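Local coordinates for protein ribonuclease mar1, putative (Trypanosoma cruzi, PDB 1YZV) that is of unknown function but belongs to the isochorismatase superfamily and probably acts as a hydrolase, at residues A[10-14]-A[136-140]; A[16-20]-A[56-60]; A[174-178]-A[192-196]. All coordinates share one frame; numbering follows the deposited sequence.

Interaction 1: residues A[10-14]-A[136-140]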
loop_
_atom_site.group_PDB
_atom_site.type_symbol
_atom_site.label_atom_id
_atom_site.label_comp_id
_atom_site.label_asym_id
_atom_site.label_seq_id
_atom_site.Cartn_x
_atom_site.Cartn_y
_atom_site.Cartn_z
ATOM N N SER A 10 6.311 -16.005 -13.171
ATOM C CA SER A 10 7.375 -14.958 -13.142
ATOM C C SER A 10 6.735 -13.758 -12.495
ATOM O O SER A 10 5.586 -13.461 -12.781
ATOM C CB SER A 10 7.812 -14.659 -14.572
ATOM O OG SER A 10 8.781 -13.625 -14.618
ATOM N N ARG A 11 7.424 -13.063 -11.607
ATOM C CA ARG A 11 6.776 -11.908 -11.051
ATOM C C ARG A 11 6.857 -10.643 -11.908
ATOM O O ARG A 11 5.901 -9.912 -11.976
ATOM C CB ARG A 11 7.186 -11.650 -9.608
ATOM C CG ARG A 11 8.541 -11.295 -9.408
ATOM C CD ARG A 11 8.776 -11.223 -7.929
ATOM N NE ARG A 11 8.675 -12.530 -7.272
ATOM C CZ ARG A 11 7.653 -12.934 -6.519
ATOM N NH1 ARG A 11 6.621 -12.142 -6.241
ATOM N NH2 ARG A 11 7.726 -14.116 -5.950
ATOM N N LEU A 12 7.926 -10.489 -12.674
ATOM C CA LEU A 12 8.086 -9.372 -13.579
ATOM C C LEU A 12 7.812 -9.868 -14.988
ATOM O O LEU A 12 7.677 -11.082 -15.201
ATOM C CB LEU A 12 9.506 -8.842 -13.479
ATOM C CG LEU A 12 9.906 -8.219 -12.125
ATOM C CD1 LEU A 12 11.359 -7.908 -12.147
ATOM C CD2 LEU A 12 9.061 -7.011 -11.804
ATOM N N LEU A 13 7.781 -8.943 -15.954
ATOM C CA LEU A 13 7.667 -9.319 -17.360
ATOM C C LEU A 13 8.828 -10.253 -17.701
ATOM O O LEU A 13 9.921 -10.113 -17.169
ATOM C CB LEU A 13 7.748 -8.083 -18.249
ATOM C CG LEU A 13 6.550 -7.139 -18.184
ATOM C CD1 LEU A 13 6.940 -5.803 -18.772
ATOM C CD2 LEU A 13 5.349 -7.733 -18.913
ATOM N N LYS A 14 8.543 -11.260 -18.503
ATOM C CA LYS A 14 9.567 -12.129 -19.075
ATOM C C LYS A 14 10.308 -11.370 -20.177
ATOM O O LYS A 14 9.813 -10.343 -20.738
ATOM C CB LYS A 14 8.934 -13.384 -19.675
ATOM C CG LYS A 14 8.304 -14.324 -18.624
ATOM C CD LYS A 14 7.753 -15.609 -19.233
ATOM C CE LYS A 14 7.189 -16.541 -18.159
ATOM N NZ LYS A 14 6.415 -17.694 -18.741
ATOM N N LYS A 136 -3.830 -13.625 -18.106
ATOM C CA LYS A 136 -2.668 -12.964 -18.666
ATOM C C LYS A 136 -1.963 -12.159 -17.559
ATOM O O LYS A 136 -2.600 -11.696 -16.618
ATOM C CB LYS A 136 -3.087 -12.030 -19.803
ATOM C CG LYS A 136 -3.918 -12.669 -20.933
ATOM C CD LYS A 136 -3.116 -13.689 -21.699
ATOM C CE LYS A 136 -3.894 -14.287 -22.857
ATOM N NZ LYS A 136 -2.998 -15.176 -23.700
ATOM N N LYS A 137 -0.668 -11.944 -17.723
ATOM C CA LYS A 137 0.100 -11.003 -16.906
ATOM C C LYS A 137 -0.164 -9.637 -17.476
ATOM O O LYS A 137 -0.261 -9.470 -18.699
ATOM C CB LYS A 137 1.614 -11.323 -16.989
ATOM C CG LYS A 137 2.520 -10.322 -16.164
ATOM C CD LYS A 137 4.009 -10.703 -16.255
ATOM C CE LYS A 137 4.389 -11.878 -15.314
ATOM N NZ LYS A 137 5.520 -12.710 -15.887
ATOM N N VAL A 138 -0.430 -8.678 -16.615
ATOM C CA VAL A 138 -0.681 -7.310 -17.079
ATOM C C VAL A 138 0.085 -6.294 -16.219
ATOM O O VAL A 138 0.112 -6.388 -14.986
ATOM C CB VAL A 138 -2.220 -6.999 -17.240
ATOM C CG1 VAL A 138 -3.008 -7.385 -16.068
ATOM C CG2 VAL A 138 -2.474 -5.529 -17.595
ATOM N N VAL A 139 0.838 -5.418 -16.884
ATOM C CA VAL A 139 1.667 -4.435 -16.205
ATOM C C VAL A 139 1.204 -3.072 -16.621
ATOM O O VAL A 139 1.078 -2.803 -17.840
ATOM C CB VAL A 139 3.154 -4.641 -16.557
ATOM C CG1 VAL A 139 4.057 -3.708 -15.703
ATOM C CG2 VAL A 139 3.487 -6.062 -16.305
ATOM N N ILE A 140 0.777 -2.295 -15.638
ATOM C CA ILE A 140 0.300 -0.955 -15.878
ATOM C C ILE A 140 1.556 -0.036 -15.944
ATOM O O ILE A 140 2.346 -0.010 -15.014
ATOM C CB ILE A 140 -0.672 -0.485 -14.766
ATOM C CG1 ILE A 140 -1.765 -1.512 -14.481
ATOM C CG2 ILE A 140 -1.254 0.878 -15.069
ATOM C CD1 ILE A 140 -2.611 -1.823 -15.635
#

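Interaction 2: residues A[16-20]-A[56-60]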
loop_
_atom_site.group_PDB
_atom_site.type_symbol
_atom_site.label_atom_id
_atom_site.label_comp_id
_atom_site.label_asym_id
_atom_site.label_seq_id
_atom_site.Cartn_x
_atom_site.Cartn_y
_atom_site.Cartn_z
ATOM N N TYR A 16 11.662 -10.480 -23.719
ATOM C CA TYR A 16 10.866 -10.384 -24.909
ATOM C C TYR A 16 10.895 -11.616 -25.797
ATOM O O TYR A 16 9.922 -11.847 -26.549
ATOM C CB TYR A 16 11.208 -9.145 -25.742
ATOM C CG TYR A 16 12.595 -9.115 -26.343
ATOM C CD1 TYR A 16 12.883 -9.793 -27.528
ATOM C CD2 TYR A 16 13.604 -8.359 -25.759
ATOM C CE1 TYR A 16 14.173 -9.790 -28.086
ATOM C CE2 TYR A 16 14.882 -8.300 -26.327
ATOM C CZ TYR A 16 15.150 -8.987 -27.534
ATOM O OH TYR A 16 16.440 -8.968 -28.056
ATOM N N GLY A 17 11.981 -12.388 -25.768
ATOM C CA GLY A 17 12.002 -13.620 -26.562
ATOM C C GLY A 17 11.276 -14.816 -25.962
ATOM O O GLY A 17 11.106 -15.840 -26.597
ATOM N N SER A 18 10.944 -14.735 -24.690
ATOM C CA SER A 18 10.306 -15.818 -23.980
ATOM C C SER A 18 8.834 -16.042 -24.416
ATOM O O SER A 18 8.270 -17.112 -24.296
ATOM C CB SER A 18 10.385 -15.471 -22.483
ATOM O OG SER A 18 10.248 -16.599 -21.674
ATOM N N CYS A 19 8.169 -14.960 -24.749
ATOM C CA CYS A 19 6.765 -14.974 -25.083
ATOM C C CYS A 19 6.534 -13.702 -25.858
ATOM O O CYS A 19 7.424 -12.844 -25.927
ATOM C CB CYS A 19 5.917 -15.022 -23.825
ATOM S SG CYS A 19 6.108 -13.589 -22.672
ATOM N N LYS A 20 5.380 -13.585 -26.481
ATOM C CA LYS A 20 5.003 -12.351 -27.123
ATOM C C LYS A 20 4.312 -11.373 -26.142
ATOM O O LYS A 20 3.758 -11.803 -25.122
ATOM C CB LYS A 20 4.120 -12.688 -28.281
ATOM C CG LYS A 20 3.860 -11.574 -29.219
ATOM C CD LYS A 20 3.640 -12.176 -30.624
ATOM C CE LYS A 20 3.022 -11.140 -31.546
ATOM N NZ LYS A 20 2.832 -11.679 -32.939
ATOM N N LEU A 56 11.607 -4.404 -31.266
ATOM C CA LEU A 56 11.460 -5.822 -30.956
ATOM C C LEU A 56 11.008 -6.642 -32.184
ATOM O O LEU A 56 11.356 -7.824 -32.342
ATOM C CB LEU A 56 10.523 -6.017 -29.766
ATOM C CG LEU A 56 10.836 -5.312 -28.436
ATOM C CD1 LEU A 56 9.753 -5.647 -27.374
ATOM C CD2 LEU A 56 12.206 -5.675 -27.958
ATOM N N GLY A 57 10.182 -6.028 -33.011
ATOM C CA GLY A 57 9.670 -6.673 -34.183
ATOM C C GLY A 57 8.440 -7.518 -33.963
ATOM O O GLY A 57 8.061 -7.818 -32.836
ATOM N N THR A 58 7.813 -7.921 -35.061
ATOM C CA THR A 58 6.513 -8.625 -34.981
ATOM C C THR A 58 6.633 -10.006 -34.446
ATOM O O THR A 58 5.665 -10.560 -33.961
ATOM C CB THR A 58 5.790 -8.701 -36.351
ATOM O OG1 THR A 58 6.674 -9.219 -37.350
ATOM C CG2 THR A 58 5.338 -7.311 -36.750
ATOM N N ALA A 59 7.842 -10.542 -34.421
ATOM C CA ALA A 59 8.066 -11.804 -33.711
ATOM C C ALA A 59 7.746 -11.710 -32.234
ATOM O O ALA A 59 7.318 -12.677 -31.641
ATOM C CB ALA A 59 9.504 -12.275 -33.903
ATOM N N HIS A 60 7.899 -10.530 -31.641
ATOM C CA HIS A 60 7.874 -10.430 -30.189
ATOM C C HIS A 60 6.872 -9.425 -29.632
ATOM O O HIS A 60 6.655 -9.384 -28.413
ATOM C CB HIS A 60 9.256 -10.062 -29.710
ATOM C CG HIS A 60 10.322 -11.015 -30.163
ATOM N ND1 HIS A 60 10.304 -12.359 -29.842
ATOM C CD2 HIS A 60 11.487 -10.798 -30.815
ATOM C CE1 HIS A 60 11.372 -12.940 -30.363
ATOM N NE2 HIS A 60 12.129 -12.012 -30.921
HETATM O O HOH W 1 7.867 -10.065 -26.086
HETATM O O HOH W 2 8.326 -13.559 -28.312
HETATM O O HOH W 3 3.173 -8.975 -33.678
#

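Interaction 3: residues A[174-178]-A[192-196]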
loop_
_atom_site.group_PDB
_atom_site.type_symbol
_atom_site.label_atom_id
_atom_site.label_comp_id
_atom_site.label_asym_id
_atom_site.label_seq_id
_atom_site.Cartn_x
_atom_site.Cartn_y
_atom_site.Cartn_z
ATOM N N GLU A 174 10.051 3.134 -18.075
ATOM C CA GLU A 174 11.483 2.866 -18.117
ATOM C C GLU A 174 11.815 1.495 -17.481
ATOM O O GLU A 174 12.601 0.722 -18.037
ATOM C CB GLU A 174 12.273 3.992 -17.432
ATOM C CG GLU A 174 13.751 3.793 -17.605
ATOM C CD GLU A 174 14.551 4.985 -17.156
ATOM O OE1 GLU A 174 14.606 5.984 -17.915
ATOM O OE2 GLU A 174 15.137 4.871 -16.071
ATOM N N SER A 175 11.119 1.176 -16.394
ATOM C CA SER A 175 11.262 -0.076 -15.712
ATOM C C SER A 175 10.801 -1.211 -16.598
ATOM O O SER A 175 11.532 -2.187 -16.754
ATOM C CB SER A 175 10.486 -0.076 -14.422
ATOM O OG SER A 175 10.842 -1.174 -13.621
ATOM N N ILE A 176 9.720 -0.948 -17.331
ATOM C CA ILE A 176 9.130 -1.925 -18.251
ATOM C C ILE A 176 10.104 -2.240 -19.413
ATOM O O ILE A 176 10.419 -3.422 -19.670
ATOM C CB ILE A 176 7.766 -1.449 -18.722
ATOM C CG1 ILE A 176 6.763 -1.558 -17.571
ATOM C CG2 ILE A 176 7.282 -2.167 -19.989
ATOM C CD1 ILE A 176 5.531 -0.695 -17.736
ATOM N N LEU A 177 10.683 -1.197 -20.011
ATOM C CA LEU A 177 11.670 -1.403 -21.056
ATOM C C LEU A 177 12.791 -2.345 -20.596
ATOM O O LEU A 177 13.173 -3.295 -21.318
ATOM C CB LEU A 177 12.243 -0.053 -21.522
ATOM C CG LEU A 177 11.678 0.514 -22.792
ATOM C CD1 LEU A 177 10.171 0.715 -22.676
ATOM C CD2 LEU A 177 12.398 1.805 -23.174
ATOM N N MET A 178 13.344 -2.064 -19.417
ATOM C CA MET A 178 14.520 -2.778 -18.908
ATOM C C MET A 178 14.157 -4.170 -18.364
ATOM O O MET A 178 14.969 -5.091 -18.454
ATOM C CB MET A 178 15.228 -1.914 -17.852
ATOM C CG MET A 178 15.731 -0.583 -18.415
ATOM S SD MET A 178 16.993 -0.844 -19.651
ATOM C CE MET A 178 16.101 -0.883 -21.211
ATOM N N ILE A 192 17.379 0.430 -28.311
ATOM C CA ILE A 192 16.365 0.897 -27.340
ATOM C C ILE A 192 16.857 2.000 -26.411
ATOM O O ILE A 192 16.065 2.846 -25.930
ATOM C CB ILE A 192 15.906 -0.341 -26.432
ATOM C CG1 ILE A 192 15.128 -1.335 -27.266
ATOM C CG2 ILE A 192 15.053 0.082 -25.254
ATOM C CD1 ILE A 192 14.199 -0.694 -28.196
ATOM N N ALA A 193 18.144 1.944 -26.097
ATOM C CA ALA A 193 18.792 2.857 -25.127
ATOM C C ALA A 193 18.484 4.348 -25.338
ATOM O O ALA A 193 18.200 5.039 -24.357
ATOM C CB ALA A 193 20.296 2.640 -25.108
ATOM N N PRO A 194 18.459 4.826 -26.601
ATOM C CA PRO A 194 18.090 6.231 -26.869
ATOM C C PRO A 194 16.680 6.625 -26.399
ATOM O O PRO A 194 16.497 7.762 -25.960
ATOM C CB PRO A 194 18.196 6.344 -28.402
ATOM C CG PRO A 194 19.144 5.247 -28.782
ATOM C CD PRO A 194 18.805 4.132 -27.859
ATOM N N LEU A 195 15.753 5.658 -26.321
ATOM C CA LEU A 195 14.396 5.951 -25.849
ATOM C C LEU A 195 14.419 6.348 -24.396
ATOM O O LEU A 195 13.725 7.268 -23.990
ATOM C CB LEU A 195 13.467 4.767 -26.020
ATOM C CG LEU A 195 13.219 4.270 -27.442
ATOM C CD1 LEU A 195 12.405 2.977 -27.395
ATOM C CD2 LEU A 195 12.507 5.322 -28.245
ATOM N N MET A 196 15.297 5.720 -23.621
ATOM C CA MET A 196 15.379 6.053 -22.210
ATOM C C MET A 196 16.071 7.344 -21.887
ATOM O O MET A 196 15.847 7.882 -20.820
ATOM C CB MET A 196 16.036 4.929 -21.452
ATOM C CG MET A 196 15.007 3.876 -21.151
ATOM S SD MET A 196 15.836 2.472 -20.553
ATOM C CE MET A 196 16.849 3.075 -19.210
HETATM O O HOH W 4 16.404 7.642 -17.847
#

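Interaction 1: residues A[10-14]-A[136-140]
K137 sends its ammonium group into the bend of the N-terminal residues 10-14 and holds that bend against the Rossmann-like parallel sheet of the isochorismatase fold, at the start of strand 137-146. K137 NZ donates to L12 O at 2.8 Å, and a weak bond to S10 O (3.2 Å) adds a second carbonyl. The approach to L12 O is from above the carbonyl plane, 42° out of it, while S10 OG donates to the same oxygen from the opposite face at 2.8 Å. That oxygen is thus gripped by two donors. With CG anti to the backbone N (chi1 178°), the lysine chain stands out from the strand, then bends at chi3 (-79°) and again at chi4, bringing NZ to the carbonyls.

Beyond this polar centre, the backbone of L13 is steadied by Y169, whose hydroxyl bonds to L13 N, and by K182, which bonds to L13 O. The R11 side chain points away from the strand and forms a salt bridge with D166 of the second subunit, so the same bend takes part in the subunit interface. K14 pairs with E111 of the adjacent strand 110-118. The apolar end of the contact is a branch-to-branch touch, L13 CD2 against V139 CG2 at 3.6 Å.

Interaction 2: residues A[16-20]-A[56-60]
Y16 and H60 form a T-shaped aromatic pair, and with L56 they make up the close-packed part of this contact, which sits where the parallel strands 20-26 and 61-68 begin. The edge of the tyrosine points at the face of the imidazole, with ring planes at 62° and centroids 5.2 Å apart; Y16 CD1 comes down toward the rim of that face, and A59 CB covers the opposite one. L56, at the end of helix 39-56, lays its CD2 methyl over a face of Y16 in a CH-pi contact, 3.9 Å from the ring centroid. The tyrosine reaches this slot because its CG stands between the backbone N and the carbonyl carbon (chi1 65°), and its hydroxyl is tied beyond the contact to D186.

The other side is wet. Water 2 lies in the plane of the imidazole, 2.8 Å from H60 ND1, and donates to Y16 O at 2.9 Å; water 1 lies between Y16 O and H60 O, placed to donate to either. Farther out, the extended chain of K20 runs past H60 O and A59 O until NZ meets T58 O at 3.2 Å, almost in line with the C=O bond (171°), and water 3 joins the same two atoms. Within this contact the K20 ammonium is probably stabilised by a carbonyl dipole and a water, whereas the two rings meet through packing.

Interaction 3: residues A[174-178]-A[192-196]
Water 4 lies 3.0 Å from M196 O, placed to donate to it, and also sits beside E174 OE1, although the modelled separation there is too short to be trusted. The water is at one end of a nearly antiparallel helix pair, 174-178 against 192-196, which crosses at -165° with axes 10.8 Å apart and belongs to the helical layer over the Rossmann-like sheet. The other carboxylate oxygen, E174 OE2, is held by H121 of the second subunit.

Away from the water the contact is apolar, and M196 carries most of it. Its chain bends at chi3 (53°), which brings the CE methyl against the glutamate chain, 3.6 Å from E174 CG, the two side chains crossing at about a right angle. M178 meets it tip to tip, thioether to thioether. L177 slides past M196 in the opposite direction and places CD2 3.9 Å from M196 CG; the same methyl also lies 3.8 Å from I192 CG2. Behind this layer L177 and I192 both rest on L52 of helix 39-56, so three helices share one apolar seam, and M178 also packs on F94 of the second subunit. The closest touch in the seam is sulfur to methyl, M196 SD to M178 CE at 3.4 Å.

How the interactions relate
The three contacts lie 14 to 16 Å apart, centre to centre, and fasten different parts of one parallel sheet and its helices. Interaction 1 joins the N-terminal loop to residues 136-140, and interaction 2 falls within that long span of sequence, at the start of strand 20-26; interaction 3 follows in the C-terminal helices. Interaction 1 touches both others: K14 packs on C19 of interaction 2, while L13 and V139 pack on I176, in helix 173-181 of interaction 3. Helix 39-56 ends in interaction 2 and also backs interaction 3. Interactions 1 and 3 both reach the second subunit, so the parts of the fold they join also border the subunit interface.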